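Local atomic coordinates of tryptophan synthase alpha chain (Chlamydia trachomatis, PDB entry 6V82), a protein that is the alpha subunit of tryptophan synthase, impaired in the indoleglycerol phosphate cleavage expected of its family, and acts as an allosteric regulator of the beta subunit. Residues A[34-40]-A[243-248]; A[73-77]-A[108-112]. One frame throughout, in Å; residues are numbered along the deposited sequence.

Interaction 1 (A[34-40]-A[243-248])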
ATOM      1  N   ALA A  34      45.007  37.399  -2.388  1.00 43.77           N
ATOM      2  CA  ALA A  34      45.123  37.469  -0.936  1.00 40.81           C
ATOM      3  C   ALA A  34      45.876  36.265  -0.385  1.00 37.26           C
ATOM      4  O   ALA A  34      46.661  36.395   0.567  1.00 40.84           O
ATOM      5  CB  ALA A  34      43.731  37.575  -0.312  1.00 35.68           C
ATOM      6  N   LEU A  35      45.661  35.085  -0.978  1.00 29.85           N
ATOM      7  CA  LEU A  35      46.344  33.888  -0.490  1.00 39.64           C
ATOM      8  C   LEU A  35      47.822  33.922  -0.849  1.00 39.79           C
ATOM      9  O   LEU A  35      48.675  33.503  -0.057  1.00 41.47           O
ATOM     10  CB  LEU A  35      45.690  32.621  -1.058  1.00 37.05           C
ATOM     11  CG  LEU A  35      44.287  32.283  -0.557  1.00 30.36           C
ATOM     12  CD1 LEU A  35      43.904  30.906  -1.007  1.00 26.28           C
ATOM     13  CD2 LEU A  35      44.245  32.409   0.954  1.00 36.42           C
ATOM     14  N   ILE A  36      48.137  34.414  -2.046  1.00 34.53           N
ATOM     15  CA  ILE A  36      49.527  34.527  -2.462  1.00 31.81           C
ATOM     16  C   ILE A  36      50.267  35.495  -1.551  1.00 32.43           C
ATOM     17  O   ILE A  36      51.347  35.183  -1.038  1.00 35.80           O
ATOM     18  CB  ILE A  36      49.603  34.946  -3.940  1.00 32.67           C
ATOM     19  CG1 ILE A  36      49.092  33.803  -4.816  1.00 25.25           C
ATOM     20  CG2 ILE A  36      51.017  35.336  -4.313  1.00 28.85           C
ATOM     21  CD1 ILE A  36      48.928  34.190  -6.253  1.00 24.54           C
ATOM     22  N   GLN A  37      49.674  36.666  -1.294  1.00 31.59           N
ATOM     23  CA  GLN A  37      50.298  37.614  -0.374  1.00 40.26           C
ATOM     24  C   GLN A  37      50.399  37.045   1.028  1.00 43.16           C
ATOM     25  O   GLN A  37      51.278  37.448   1.798  1.00 42.27           O
ATOM     26  CB  GLN A  37      49.511  38.918  -0.338  1.00 39.63           C
ATOM     27  CG  GLN A  37      49.420  39.592  -1.673  1.00 46.14           C
ATOM     28  CD  GLN A  37      48.506  40.785  -1.641  1.00 53.33           C
ATOM     29  OE1 GLN A  37      47.354  40.687  -1.209  1.00 52.87           O
ATOM     30  NE2 GLN A  37      49.016  41.930  -2.090  1.00 60.33           N
ATOM     31  N   GLY A  38      49.506  36.120   1.381  1.00 40.79           N
ATOM     32  CA  GLY A  38      49.543  35.469   2.671  1.00 40.19           C
ATOM     33  C   GLY A  38      50.544  34.350   2.799  1.00 41.75           C
ATOM     34  O   GLY A  38      50.660  33.766   3.882  1.00 44.25           O
ATOM     35  N   GLY A  39      51.263  34.023   1.720  1.00 41.21           N
ATOM     36  CA  GLY A  39      52.339  33.050   1.755  1.00 35.76           C
ATOM     37  C   GLY A  39      52.051  31.721   1.095  1.00 41.92           C
ATOM     38  O   GLY A  39      52.931  30.854   1.106  1.00 40.34           O
ATOM     39  N   VAL A  40      50.857  31.523   0.521  1.00 38.04           N
ATOM     40  CA  VAL A  40      50.530  30.252  -0.119  1.00 38.62           C
ATOM     41  C   VAL A  40      51.434  30.048  -1.328  1.00 38.47           C
ATOM     42  O   VAL A  40      51.627  30.962  -2.137  1.00 38.95           O
ATOM     43  CB  VAL A  40      49.039  30.221  -0.504  1.00 35.70           C
ATOM     44  CG1 VAL A  40      48.718  28.993  -1.354  1.00 30.47           C
ATOM     45  CG2 VAL A  40      48.151  30.241   0.761  1.00 33.43           C
ATOM     46  N   LEU A 243      41.684  36.535   4.438  1.00 50.80           N
ATOM     47  CA  LEU A 243      42.303  35.350   3.846  1.00 43.79           C
ATOM     48  C   LEU A 243      43.824  35.420   3.935  1.00 44.18           C
ATOM     49  O   LEU A 243      44.481  34.438   4.308  1.00 40.84           O
ATOM     50  CB  LEU A 243      41.862  35.194   2.397  1.00 37.95           C
ATOM     51  CG  LEU A 243      40.394  34.863   2.202  1.00 39.61           C
ATOM     52  CD1 LEU A 243      40.075  34.779   0.711  1.00 39.55           C
ATOM     53  CD2 LEU A 243      40.094  33.556   2.898  1.00 39.21           C
ATOM     54  N   THR A 244      44.398  36.572   3.581  1.00 38.60           N
ATOM     55  CA  THR A 244      45.816  36.793   3.821  1.00 45.87           C
ATOM     56  C   THR A 244      46.170  36.478   5.271  1.00 50.01           C
ATOM     57  O   THR A 244      47.075  35.682   5.544  1.00 51.70           O
ATOM     58  CB  THR A 244      46.180  38.237   3.472  1.00 44.17           C
ATOM     59  OG1 THR A 244      45.792  38.509   2.121  1.00 44.80           O
ATOM     60  CG2 THR A 244      47.675  38.467   3.637  1.00 43.42           C
ATOM     61  N   ALA A 245      45.422  37.069   6.212  1.00 48.92           N
ATOM     62  CA  ALA A 245      45.678  36.860   7.635  1.00 48.38           C
ATOM     63  C   ALA A 245      45.571  35.391   8.018  1.00 44.87           C
ATOM     64  O   ALA A 245      46.416  34.874   8.758  1.00 50.63           O
ATOM     65  CB  ALA A 245      44.707  37.697   8.463  1.00 48.83           C
ATOM     66  N   LEU A 246      44.541  34.702   7.526  1.00 42.69           N
ATOM     67  CA  LEU A 246      44.361  33.293   7.868  1.00 52.11           C
ATOM     68  C   LEU A 246      45.531  32.450   7.373  1.00 56.21           C
ATOM     69  O   LEU A 246      46.020  31.571   8.095  1.00 60.82           O
ATOM     70  CB  LEU A 246      43.045  32.775   7.285  1.00 47.94           C
ATOM     71  CG  LEU A 246      42.739  31.303   7.560  1.00 49.38           C
ATOM     72  CD1 LEU A 246      42.806  31.030   9.058  1.00 42.29           C
ATOM     73  CD2 LEU A 246      41.376  30.910   6.997  1.00 43.58           C
ATOM     74  N   ALA A 247      45.987  32.700   6.140  1.00 49.69           N
ATOM     75  CA  ALA A 247      47.166  32.018   5.618  1.00 43.15           C
ATOM     76  C   ALA A 247      48.360  32.208   6.543  1.00 50.56           C
ATOM     77  O   ALA A 247      49.082  31.253   6.855  1.00 51.76           O
ATOM     78  CB  ALA A 247      47.495  32.544   4.223  1.00 38.55           C
ATOM     79  N   GLN A 248      48.576  33.444   6.994  1.00 51.45           N
ATOM     80  CA  GLN A 248      49.770  33.756   7.769  1.00 53.85           C
ATOM     81  C   GLN A 248      49.782  33.022   9.100  1.00 54.54           C
ATOM     82  O   GLN A 248      50.857  32.652   9.585  1.00 52.80           O
ATOM     83  CB  GLN A 248      49.878  35.269   7.980  1.00 53.52           C
ATOM     84  CG  GLN A 248      50.092  36.060   6.684  1.00 54.53           C
ATOM     85  CD  GLN A 248      49.998  37.574   6.872  1.00 60.05           C
ATOM     86  OE1 GLN A 248      49.357  38.065   7.804  1.00 64.45           O
ATOM     87  NE2 GLN A 248      50.641  38.317   5.983  1.00 59.71           N
TER

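Interaction 2 (A[73-77]-A[108-112])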
ATOM      1  N   SER A  73      33.253  27.202 -18.318  1.00 30.32           N
ATOM      2  CA  SER A  73      34.605  26.867 -18.749  1.00 32.28           C
ATOM      3  C   SER A  73      35.331  28.085 -19.319  1.00 31.73           C
ATOM      4  O   SER A  73      36.565  28.102 -19.343  1.00 35.94           O
ATOM      5  CB  SER A  73      34.571  25.729 -19.771  1.00 31.02           C
ATOM      6  OG  SER A  73      33.777  26.070 -20.893  1.00 32.05           O
ATOM      7  N   GLU A  74      34.591  29.111 -19.745  1.00 27.72           N
ATOM      8  CA  GLU A  74      35.165  30.345 -20.263  1.00 35.20           C
ATOM      9  C   GLU A  74      35.560  31.328 -19.161  1.00 35.30           C
ATOM     10  O   GLU A  74      36.642  31.923 -19.238  1.00 33.22           O
ATOM     11  CB  GLU A  74      34.186  31.014 -21.235  1.00 26.54           C
ATOM     12  CG  GLU A  74      34.018  30.288 -22.574  1.00 36.18           C
ATOM     13  CD  GLU A  74      35.333  30.099 -23.334  1.00 47.68           C
ATOM     14  OE1 GLU A  74      36.083  31.089 -23.531  1.00 53.36           O
ATOM     15  OE2 GLU A  74      35.619  28.952 -23.736  1.00 50.78           O
ATOM     16  N   THR A  75      34.714  31.539 -18.134  1.00 29.62           N
ATOM     17  CA  THR A  75      35.118  32.479 -17.090  1.00 29.74           C
ATOM     18  C   THR A  75      36.208  31.897 -16.203  1.00 27.10           C
ATOM     19  O   THR A  75      36.930  32.656 -15.550  1.00 28.38           O
ATOM     20  CB  THR A  75      33.941  32.923 -16.215  1.00 30.33           C
ATOM     21  OG1 THR A  75      33.504  31.828 -15.401  1.00 36.86           O
ATOM     22  CG2 THR A  75      32.792  33.439 -17.049  1.00 26.32           C
ATOM     23  N   LEU A  76      36.339  30.570 -16.170  1.00 29.03           N
ATOM     24  CA  LEU A  76      37.483  29.955 -15.506  1.00 27.96           C
ATOM     25  C   LEU A  76      38.792  30.408 -16.152  1.00 30.04           C
ATOM     26  O   LEU A  76      39.763  30.715 -15.450  1.00 27.77           O
ATOM     27  CB  LEU A  76      37.346  28.434 -15.542  1.00 22.70           C
ATOM     28  CG  LEU A  76      38.541  27.613 -15.036  1.00 27.21           C
ATOM     29  CD1 LEU A  76      38.750  27.746 -13.530  1.00 21.39           C
ATOM     30  CD2 LEU A  76      38.347  26.163 -15.405  1.00 29.30           C
ATOM     31  N   LEU A  77      38.821  30.490 -17.489  1.00 29.31           N
ATOM     32  CA  LEU A  77      39.977  31.055 -18.178  1.00 26.48           C
ATOM     33  C   LEU A  77      40.199  32.507 -17.781  1.00 27.60           C
ATOM     34  O   LEU A  77      41.343  32.921 -17.560  1.00 31.18           O
ATOM     35  CB  LEU A  77      39.811  30.931 -19.695  1.00 27.14           C
ATOM     36  CG  LEU A  77      39.822  29.498 -20.240  1.00 26.61           C
ATOM     37  CD1 LEU A  77      39.678  29.514 -21.744  1.00 25.64           C
ATOM     38  CD2 LEU A  77      41.090  28.767 -19.832  1.00 29.47           C
ATOM     39  N   TYR A 108      40.892  23.071 -25.544  1.00 36.93           N
ATOM     40  CA  TYR A 108      40.638  23.732 -24.273  1.00 27.97           C
ATOM     41  C   TYR A 108      41.774  23.478 -23.294  1.00 28.81           C
ATOM     42  O   TYR A 108      42.134  24.360 -22.507  1.00 24.18           O
ATOM     43  CB  TYR A 108      39.310  23.272 -23.689  1.00 24.03           C
ATOM     44  CG  TYR A 108      38.954  23.994 -22.416  1.00 26.68           C
ATOM     45  CD1 TYR A 108      38.477  25.297 -22.447  1.00 25.51           C
ATOM     46  CD2 TYR A 108      39.115  23.375 -21.173  1.00 21.99           C
ATOM     47  CE1 TYR A 108      38.157  25.964 -21.273  1.00 21.25           C
ATOM     48  CE2 TYR A 108      38.796  24.031 -20.003  1.00 22.11           C
ATOM     49  CZ  TYR A 108      38.318  25.322 -20.063  1.00 27.50           C
ATOM     50  OH  TYR A 108      37.992  25.973 -18.902  1.00 27.68           O
ATOM     51  N   LEU A 109      42.365  22.281 -23.339  1.00 34.44           N
ATOM     52  CA  LEU A 109      43.519  22.008 -22.486  1.00 34.74           C
ATOM     53  C   LEU A 109      44.676  22.944 -22.813  1.00 35.98           C
ATOM     54  O   LEU A 109      45.318  23.490 -21.907  1.00 36.81           O
ATOM     55  CB  LEU A 109      43.951  20.552 -22.634  1.00 31.26           C
ATOM     56  CG  LEU A 109      42.961  19.524 -22.092  1.00 30.35           C
ATOM     57  CD1 LEU A 109      43.523  18.128 -22.279  1.00 25.20           C
ATOM     58  CD2 LEU A 109      42.617  19.799 -20.619  1.00 21.68           C
ATOM     59  N   ARG A 110      44.953  23.141 -24.107  1.00 31.08           N
ATOM     60  CA  ARG A 110      45.961  24.110 -24.518  1.00 28.53           C
ATOM     61  C   ARG A 110      45.615  25.509 -24.033  1.00 32.59           C
ATOM     62  O   ARG A 110      46.496  26.240 -23.562  1.00 34.07           O
ATOM     63  CB  ARG A 110      46.124  24.103 -26.039  1.00 31.42           C
ATOM     64  CG  ARG A 110      46.951  22.937 -26.543  1.00 53.09           C
ATOM     65  CD  ARG A 110      47.247  23.049 -28.020  1.00 53.19           C
ATOM     66  NE  ARG A 110      46.034  22.854 -28.800  1.00 56.33           N
ATOM     67  CZ  ARG A 110      45.801  21.783 -29.544  1.00 61.96           C
ATOM     68  NH1 ARG A 110      44.658  21.681 -30.219  1.00 67.34           N
ATOM     69  NH2 ARG A 110      46.722  20.826 -29.619  1.00 60.36           N
ATOM     70  N   ARG A 111      44.341  25.900 -24.129  1.00 31.87           N
ATOM     71  CA  ARG A 111      43.952  27.220 -23.641  1.00 32.35           C
ATOM     72  C   ARG A 111      44.167  27.340 -22.136  1.00 27.92           C
ATOM     73  O   ARG A 111      44.543  28.412 -21.647  1.00 29.37           O
ATOM     74  CB  ARG A 111      42.497  27.519 -24.025  1.00 33.09           C
ATOM     75  CG  ARG A 111      42.272  27.673 -25.540  1.00 33.86           C
ATOM     76  CD  ARG A 111      40.778  27.798 -25.887  1.00 33.43           C
ATOM     77  NE  ARG A 111      40.266  29.128 -25.558  1.00 33.47           N
ATOM     78  CZ  ARG A 111      39.065  29.381 -25.035  1.00 38.51           C
ATOM     79  NH1 ARG A 111      38.223  28.382 -24.748  1.00 36.64           N
ATOM     80  NH2 ARG A 111      38.715  30.646 -24.777  1.00 34.69           N
ATOM     81  N   LEU A 112      43.966  26.253 -21.388  1.00 26.89           N
ATOM     82  CA  LEU A 112      44.242  26.284 -19.951  1.00 27.45           C
ATOM     83  C   LEU A 112      45.727  26.513 -19.685  1.00 32.34           C
ATOM     84  O   LEU A 112      46.106  27.375 -18.880  1.00 31.78           O
ATOM     85  CB  LEU A 112      43.789  24.982 -19.301  1.00 25.00           C
ATOM     86  CG  LEU A 112      42.310  24.750 -19.024  1.00 26.57           C
ATOM     87  CD1 LEU A 112      42.120  23.279 -18.661  1.00 26.61           C
ATOM     88  CD2 LEU A 112      41.821  25.655 -17.902  1.00 20.91           C
TER

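Interaction 1 (A[34-40]-A[243-248])
Start with T244: its chi1 of -56° (m) puts OG1 2.8 Å from A34 O, which accepts its hydrogen bond, while T244 CG2 lies 3.7 Å from G38 CA. A34 O also takes G38 N at 3.0 Å, so the threonine shares a carbonyl already used in the last helical turn. G38 is what lets the backbones close to 4.1 Å between the CA atoms of G38 and T244; a CB there would clash with A247 CB and T244 O. G39, with phi of 108°, ends helix 25-37 in a Schellman motif. L35 points its CA-to-CB bond away, yet its mt rotamer carries CD2 to 3.9 Å from L243 CB, and A34 CB meets L243 CB at 4.1 Å. V40, in t, sets CG2 4.2 Å from A247 CB. F230 of helix 229-236 packs on L35 and V40. This is small-residue packing around a TIM barrel, between helix 25-37, which follows the first strand, and helix 241-250, which follows the last and covers the end of the former.

Interaction 2 (A[73-77]-A[108-112])
E74 and R111 make a bidentate salt bridge: R111 NH1 donates to E74 OE2 and R111 NH2 to E74 OE1, both at 2.9 Å and nearly linear. The carboxylate meets the guanidinium edge-on, although the CA-to-CB bond of E74 points away from helix 106-115 and the side chain has to curl back. The second polar link is Y108 OH to S73 O at 2.6 Å, a short hydrogen bond to a main-chain carbonyl. The side chain of S73 is engaged differently, its OG bonding D288 of the beta chain. Against both the Y108 ring and the R111 guanidinium lies L77, the most covered residue here: its CD1 lies over one face of the guanidinium, 3.4 Å from R111 CZ, and 3.9 Å from Y108 CE1, while its CD2 reaches L112 CD2 at 3.7 Å. L76 and L112 both continue inward onto L94 of strand 92-96. The two segment axes run 23° from parallel and 11.1 Å apart, as suits neighbouring helices of a beta/alpha barrel. With the ion pair toward solvent, leucines inside and the buried Y108 hydroxyl bonded to main chain, charge and packing both hold the pair, and S73 also ties it to the beta subunit.

How the interactions relate
Both contacts are largely buried and join neighbouring helices on the outside of the same barrel, but share no element: their centres lie 26 Å apart. Q37 and Q248 mark the exposed edge of interaction 1, exposed E74 with partly exposed R111 that of interaction 2. Interaction 1 brings together helices from near the two ends of the chain, closing the ring, whereas interaction 2 is nested within that long loop and links helices flanking strand 92-96. Interaction 1 brings backbones close over glycine, alanine and one threonine, with L35 and L243 beside them; interaction 2 spans a wider gap with long side chains and a salt bridge. Only interaction 2 reaches the beta chain, through S73.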